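Local coordinates for protein zinc transport transcriptional regulator (Lactococcus lactis subsp. lactis, PDB 5YHY) that binds zinc ions and probably acts as a zinc-responsive MarR-family transcriptional regulator that binds DNA through a winged helix-turn-helix domain, at residues A[61-65]-A[66-70]; A[41-44]-A[45-49]. The protein carries 1 engineered substitution. All blocks are in the same frame, centred on the assembly; numbering follows the deposited sequence.

Overall arrangement
Both contacts are local ones within the winged helix-turn-helix domain, and they follow each other along the chain, contact 2 first. Residues 41-49 are a run of helix 38-49, whose His42 binds zinc; residues 61-70 make the turn from helix 54-61 into helix 65-77, the second helix of the helix-turn-helix, which in MarR proteins is the DNA-recognition helix. Their centres lie about 14 Å apart, yet the two meet directly: Leu61 CD1 packs 3.6 Å from Ile43 CG1. Because Leu61 also rests on His42, the helix that carries His42 and the turn pack directly together, consistent with a coupling between the metal site and the DNA-binding element.

Contact 1: residues A[61-65]-A[66-70]; sequences LKISP and AAVTK
Ser64 caps the second helix of the helix-turn-helix: its OG accepts from Ala67 N at 3.2 Å, with an N-H...O angle of 162°. The hydroxyl gets there because chi1 of 76° sets OG between the backbone N and the carbonyl carbon, turned back over the first helical turn. The carbonyl of the same residue takes the next amide, Val68 N to Ser64 O measuring 3.0 Å, so side chain and backbone of one residue serve two successive N-H groups. Pro65 opens the helix proper, and its O accepts from Thr69 N at 2.8 Å.

Upstream of the cap, Lys62 leaves helix 54-61 with positive phi, and Ile63 then turns its side chain back toward helix 65-77. Ile63 CB stands 4.1 Å from Ala67 CB, while its longer branch crosses the Val68 side chain at about a right angle. Val68 is buried, also touching Ile57 and Ala58 of helix 54-61, so it joins the two helices of the motif; Ile63 adds a touch on Thr39 of helix 38-49. With Val68 CG2 beside its own backbone N, that methyl meets Ile63 CG1 at 3.8 Å.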
ATOM      1  N   LEU A  61      20.203  -4.694 -11.861  1.00 19.94           N
ATOM      2  CA  LEU A  61      18.866  -4.331 -11.421  1.00 21.53           C
ATOM      3  C   LEU A  61      17.861  -5.448 -11.682  1.00 22.22           C
ATOM      4  O   LEU A  61      16.693  -5.339 -11.301  1.00 23.04           O
ATOM      5  CB  LEU A  61      18.399  -3.031 -12.092  1.00 22.36           C
ATOM      6  CG  LEU A  61      19.242  -1.785 -11.809  1.00 24.00           C
ATOM      7  CD1 LEU A  61      18.572  -0.570 -12.429  1.00 23.64           C
ATOM      8  CD2 LEU A  61      19.450  -1.579 -10.314  1.00 27.72           C
ATOM      9  N   LYS A  62      18.323  -6.510 -12.332  1.00 21.91           N
ATOM     10  CA  LYS A  62      17.484  -7.665 -12.630  1.00 21.88           C
ATOM     11  C   LYS A  62      16.268  -7.277 -13.460  1.00 24.62           C
ATOM     12  O   LYS A  62      15.147  -7.694 -13.175  1.00 24.64           O
ATOM     13  CB  LYS A  62      17.053  -8.373 -11.336  1.00 24.18           C
ATOM     14  CG  LYS A  62      18.219  -8.898 -10.524  1.00 27.73           C
ATOM     15  CD  LYS A  62      17.730  -9.781  -9.377  1.00 33.52           C
ATOM     16  CE  LYS A  62      18.873 -10.587  -8.771  1.00 43.43           C
ATOM     17  NZ  LYS A  62      19.814  -9.730  -8.008  1.00 47.33           N
ATOM     18  N   ILE A  63      16.501  -6.475 -14.493  1.00 21.27           N
ATOM     19  CA  ILE A  63      15.430  -6.060 -15.402  1.00 25.01           C
ATOM     20  C   ILE A  63      15.866  -6.290 -16.843  1.00 22.00           C
ATOM     21  O   ILE A  63      17.025  -6.598 -17.100  1.00 22.26           O
ATOM     22  CB  ILE A  63      15.038  -4.586 -15.213  1.00 25.73           C
ATOM     23  CG1 ILE A  63      16.267  -3.694 -15.411  1.00 22.08           C
ATOM     24  CG2 ILE A  63      14.399  -4.368 -13.836  1.00 23.77           C
ATOM     25  CD1 ILE A  63      15.995  -2.205 -15.197  1.00 23.30           C
ATOM     26  N   SER A  64      14.933  -6.149 -17.779  1.00 22.18           N
ATOM     27  CA  SER A  64      15.198  -6.504 -19.169  1.00 23.07           C
ATOM     28  C   SER A  64      15.906  -5.384 -19.923  1.00 20.71           C
ATOM     29  O   SER A  64      15.872  -4.230 -19.498  1.00 22.64           O
ATOM     30  CB  SER A  64      13.891  -6.840 -19.890  1.00 24.55           C
ATOM     31  OG  SER A  64      13.178  -5.655 -20.193  1.00 33.09           O
ATOM     32  N   PRO A  65      16.552  -5.717 -21.049  1.00 20.83           N
ATOM     33  CA  PRO A  65      17.180  -4.667 -21.856  1.00 18.85           C
ATOM     34  C   PRO A  65      16.167  -3.597 -22.286  1.00 20.20           C
ATOM     35  O   PRO A  65      16.516  -2.422 -22.323  1.00 20.91           O
ATOM     36  CB  PRO A  65      17.725  -5.438 -23.061  1.00 22.35           C
ATOM     37  CG  PRO A  65      18.029  -6.808 -22.487  1.00 24.91           C
ATOM     38  CD  PRO A  65      16.902  -7.068 -21.532  1.00 21.43           C
ATOM     39  N   ALA A  66      14.929  -3.983 -22.581  1.00 20.54           N
ATOM     40  CA  ALA A  66      13.922  -2.981 -22.947  1.00 20.20           C
ATOM     41  C   ALA A  66      13.678  -1.990 -21.810  1.00 21.88           C
ATOM     42  O   ALA A  66      13.542  -0.787 -22.036  1.00 22.31           O
ATOM     43  CB  ALA A  66      12.607  -3.649 -23.358  1.00 22.45           C
ATOM     44  N   ALA A  67      13.591  -2.500 -20.587  1.00 20.60           N
ATOM     45  CA  ALA A  67      13.372  -1.649 -19.429  1.00 20.77           C
ATOM     46  C   ALA A  67      14.544  -0.694 -19.249  1.00 22.62           C
ATOM     47  O   ALA A  67      14.361   0.479 -18.917  1.00 21.57           O
ATOM     48  CB  ALA A  67      13.162  -2.495 -18.175  1.00 23.42           C
ATOM     49  N   VAL A  68      15.752  -1.207 -19.451  1.00 19.07           N
ATOM     50  CA  VAL A  68      16.946  -0.392 -19.289  1.00 17.91           C
ATOM     51  C   VAL A  68      16.970   0.700 -20.359  1.00 19.94           C
ATOM     52  O   VAL A  68      17.220   1.878 -20.065  1.00 20.60           O
ATOM     53  CB  VAL A  68      18.217  -1.247 -19.369  1.00 20.33           C
ATOM     54  CG1 VAL A  68      19.448  -0.360 -19.452  1.00 20.01           C
ATOM     55  CG2 VAL A  68      18.304  -2.168 -18.166  1.00 20.33           C
ATOM     56  N   THR A  69      16.695   0.310 -21.595  1.00 19.76           N
ATOM     57  CA  THR A  69      16.681   1.258 -22.711  1.00 18.11           C
ATOM     58  C   THR A  69      15.711   2.413 -22.444  1.00 21.05           C
ATOM     59  O   THR A  69      16.054   3.572 -22.658  1.00 24.90           O
ATOM     60  CB  THR A  69      16.327   0.544 -24.029  1.00 21.52           C
ATOM     61  OG1 THR A  69      17.393  -0.355 -24.366  1.00 21.53           O
ATOM     62  CG2 THR A  69      16.129   1.555 -25.162  1.00 24.17           C
ATOM     63  N   LYS A  70      14.511   2.085 -21.967  1.00 21.44           N
ATOM     64  CA  LYS A  70      13.494   3.094 -21.685  1.00 23.36           C
ATOM     65  C   LYS A  70      13.964   4.068 -20.604  1.00 23.56           C
ATOM     66  O   LYS A  70      13.860   5.289 -20.762  1.00 24.82           O
ATOM     67  CB  LYS A  70      12.174   2.426 -21.271  1.00 26.45           C
ATOM     68  CG  LYS A  70      11.126   3.408 -20.761  1.00 34.12           C
ATOM     69  CD  LYS A  70       9.802   2.708 -20.472  1.00 37.13           C
ATOM     70  CE  LYS A  70       8.727   3.711 -20.068  1.00 45.99           C
ATOM     71  NZ  LYS A  70       7.378   3.074 -20.012  1.00 49.30           N
TER

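Contact 2: residues A[41-44]-A[45-49]; sequences EHIL and MLLAE. With ZN (zinc ion), chain B.
Ile43 and Leu47, one helical turn apart, lie side by side and point the same way, with Ile43 CG2 3.9 Å from Leu47 CD1. Chi1 of -70° at Ile43 leaves CG2 anti to the backbone N, on the side of the carbonyl carbon and therefore facing the next turn. Leu47 also sets its CG 3.3 Å from Ile43 O. Both residues are buried: Ile43 packs on Ile57 and Leu61 of helix 54-61 and on Leu72 of helix 65-77, whereas Leu47 reaches Trp95 and Leu97 of strand 93-97. Leu44 packs on Leu75 of helix 65-77 and Val104 of helix 102-123. Through these side chains helix 38-49 touches both helices of the helix-turn-helix and a strand of the wing, within the winged helix-turn-helix domain of this MarR-family protein.

The backbone bonds are the i to i+4 series of an alpha helix. Leu47 N to Ile43 O, at 2.9 Å, is the shortest of four, and Ala48 N to Leu44 O is the most bent, with an N-H...O angle of 145°.

Metal binding falls to His42, whose NE2 coordinates the zinc ion at 2.0 Å, and Glu24, His108 and His112 complete the four-residue site. Met45 comes near the same imidazole, its SD standing 4.5 Å from His42 CD2. The sulfur approaches the ring obliquely, 60° from the ring normal. Met45 also touches His108, another zinc ligand.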
ATOM      1  N   GLU A  41      15.625   5.990 -10.802  1.00 20.36           N
ATOM      2  CA  GLU A  41      16.357   6.331  -9.588  1.00 20.79           C
ATOM      3  C   GLU A  41      17.430   5.289  -9.315  1.00 19.78           C
ATOM      4  O   GLU A  41      18.533   5.611  -8.881  1.00 19.79           O
ATOM      5  CB  GLU A  41      15.414   6.402  -8.378  1.00 23.24           C
ATOM      6  CG  GLU A  41      14.337   7.471  -8.457  1.00 25.27           C
ATOM      7  CD  GLU A  41      14.756   8.786  -7.827  1.00 28.26           C
ATOM      8  OE1 GLU A  41      15.966   9.011  -7.636  1.00 28.27           O
ATOM      9  OE2 GLU A  41      13.858   9.603  -7.524  1.00 31.06           O
ATOM     10  N   HIS A  42      17.103   4.026  -9.568  1.00 18.32           N
ATOM     11  CA  HIS A  42      18.038   2.956  -9.260  1.00 17.04           C
ATOM     12  C   HIS A  42      19.202   2.883 -10.235  1.00 18.48           C
ATOM     13  O   HIS A  42      20.303   2.517  -9.846  1.00 18.86           O
ATOM     14  CB  HIS A  42      17.304   1.629  -9.123  1.00 17.82           C
ATOM     15  CG  HIS A  42      16.294   1.648  -8.027  1.00 21.93           C
ATOM     16  ND1 HIS A  42      15.340   0.667  -7.875  1.00 22.49           N
ATOM     17  CD2 HIS A  42      16.073   2.545  -7.036  1.00 22.54           C
ATOM     18  CE1 HIS A  42      14.580   0.950  -6.833  1.00 25.46           C
ATOM     19  NE2 HIS A  42      15.001   2.090  -6.310  1.00 21.25           N
ATOM     20  N   ILE A  43      18.968   3.269 -11.486  1.00 18.78           N
ATOM     21  CA  ILE A  43      20.080   3.396 -12.413  1.00 20.40           C
ATOM     22  C   ILE A  43      21.049   4.462 -11.913  1.00 18.33           C
ATOM     23  O   ILE A  43      22.261   4.257 -11.914  1.00 18.94           O
ATOM     24  CB  ILE A  43      19.593   3.712 -13.833  1.00 17.74           C
ATOM     25  CG1 ILE A  43      18.899   2.466 -14.413  1.00 20.45           C
ATOM     26  CG2 ILE A  43      20.771   4.153 -14.724  1.00 19.40           C
ATOM     27  CD1 ILE A  43      18.399   2.648 -15.821  1.00 23.00           C
ATOM     28  N   LEU A  44      20.516   5.584 -11.445  1.00 20.13           N
ATOM     29  CA  LEU A  44      21.385   6.647 -10.952  1.00 20.65           C
ATOM     30  C   LEU A  44      22.210   6.182  -9.754  1.00 18.86           C
ATOM     31  O   LEU A  44      23.404   6.460  -9.679  1.00 19.84           O
ATOM     32  CB  LEU A  44      20.589   7.903 -10.609  1.00 21.24           C
ATOM     33  CG  LEU A  44      19.872   8.592 -11.764  1.00 18.53           C
ATOM     34  CD1 LEU A  44      19.213   9.844 -11.224  1.00 20.69           C
ATOM     35  CD2 LEU A  44      20.831   8.950 -12.892  1.00 19.62           C
ATOM     36  N   MET A  45      21.588   5.431  -8.843  1.00 21.15           N
ATOM     37  CA  MET A  45      22.331   4.868  -7.718  1.00 20.96           C
ATOM     38  C   MET A  45      23.434   3.935  -8.168  1.00 18.93           C
ATOM     39  O   MET A  45      24.522   3.929  -7.603  1.00 22.57           O
ATOM     40  CB  MET A  45      21.401   4.120  -6.751  1.00 19.55           C
ATOM     41  CG  MET A  45      20.595   5.033  -5.861  1.00 20.82           C
ATOM     42  SD  MET A  45      19.527   4.139  -4.704  1.00 23.27           S
ATOM     43  CE  MET A  45      20.708   3.120  -3.839  1.00 25.17           C
ATOM     44  N   LEU A  46      23.148   3.119  -9.178  1.00 18.23           N
ATOM     45  CA  LEU A  46      24.139   2.196  -9.685  1.00 18.87           C
ATOM     46  C   LEU A  46      25.324   2.961 -10.300  1.00 20.58           C
ATOM     47  O   LEU A  46      26.483   2.638 -10.048  1.00 22.68           O
ATOM     48  CB  LEU A  46      23.496   1.242 -10.699  1.00 19.56           C
ATOM     49  CG  LEU A  46      24.430   0.227 -11.339  1.00 23.46           C
ATOM     50  CD1 LEU A  46      25.143  -0.606 -10.282  1.00 31.53           C
ATOM     51  CD2 LEU A  46      23.660  -0.671 -12.312  1.00 24.82           C
ATOM     52  N   LEU A  47      25.022   3.993 -11.083  1.00 19.93           N
ATOM     53  CA  LEU A  47      26.067   4.747 -11.774  1.00 20.20           C
ATOM     54  C   LEU A  47      26.921   5.569 -10.811  1.00 23.97           C
ATOM     55  O   LEU A  47      28.085   5.854 -11.102  1.00 25.14           O
ATOM     56  CB  LEU A  47      25.468   5.634 -12.868  1.00 20.27           C
ATOM     57  CG  LEU A  47      24.762   4.858 -13.980  1.00 22.26           C
ATOM     58  CD1 LEU A  47      24.293   5.848 -15.044  1.00 23.52           C
ATOM     59  CD2 LEU A  47      25.679   3.802 -14.586  1.00 22.44           C
ATOM     60  N   ALA A  48      26.347   5.942  -9.669  1.00 25.65           N
ATOM     61  CA  ALA A  48      27.102   6.647  -8.631  1.00 27.57           C
ATOM     62  C   ALA A  48      28.214   5.746  -8.100  1.00 27.84           C
ATOM     63  O   ALA A  48      29.264   6.215  -7.657  1.00 32.71           O
ATOM     64  CB  ALA A  48      26.174   7.072  -7.495  1.00 27.36           C
ATOM     65  N   GLU A  49      27.964   4.447  -8.157  1.00 25.01           N
ATOM     66  CA  GLU A  49      28.880   3.435  -7.660  1.00 28.28           C
ATOM     67  C   GLU A  49      29.881   3.012  -8.733  1.00 33.01           C
ATOM     68  O   GLU A  49      31.063   2.822  -8.450  1.00 33.27           O
ATOM     69  CB  GLU A  49      28.060   2.234  -7.181  1.00 33.72           C
ATOM     70  CG  GLU A  49      28.852   1.051  -6.688  1.00 40.43           C
ATOM     71  CD  GLU A  49      27.936  -0.087  -6.272  1.00 46.53           C
ATOM     72  OE1 GLU A  49      27.540  -0.887  -7.149  1.00 45.50           O
ATOM     73  OE2 GLU A  49      27.593  -0.166  -5.075  1.00 49.60           O
TER
HETATM   74 ZN    ZN B 201      14.376   3.271  -4.773  1.00 22.57          ZN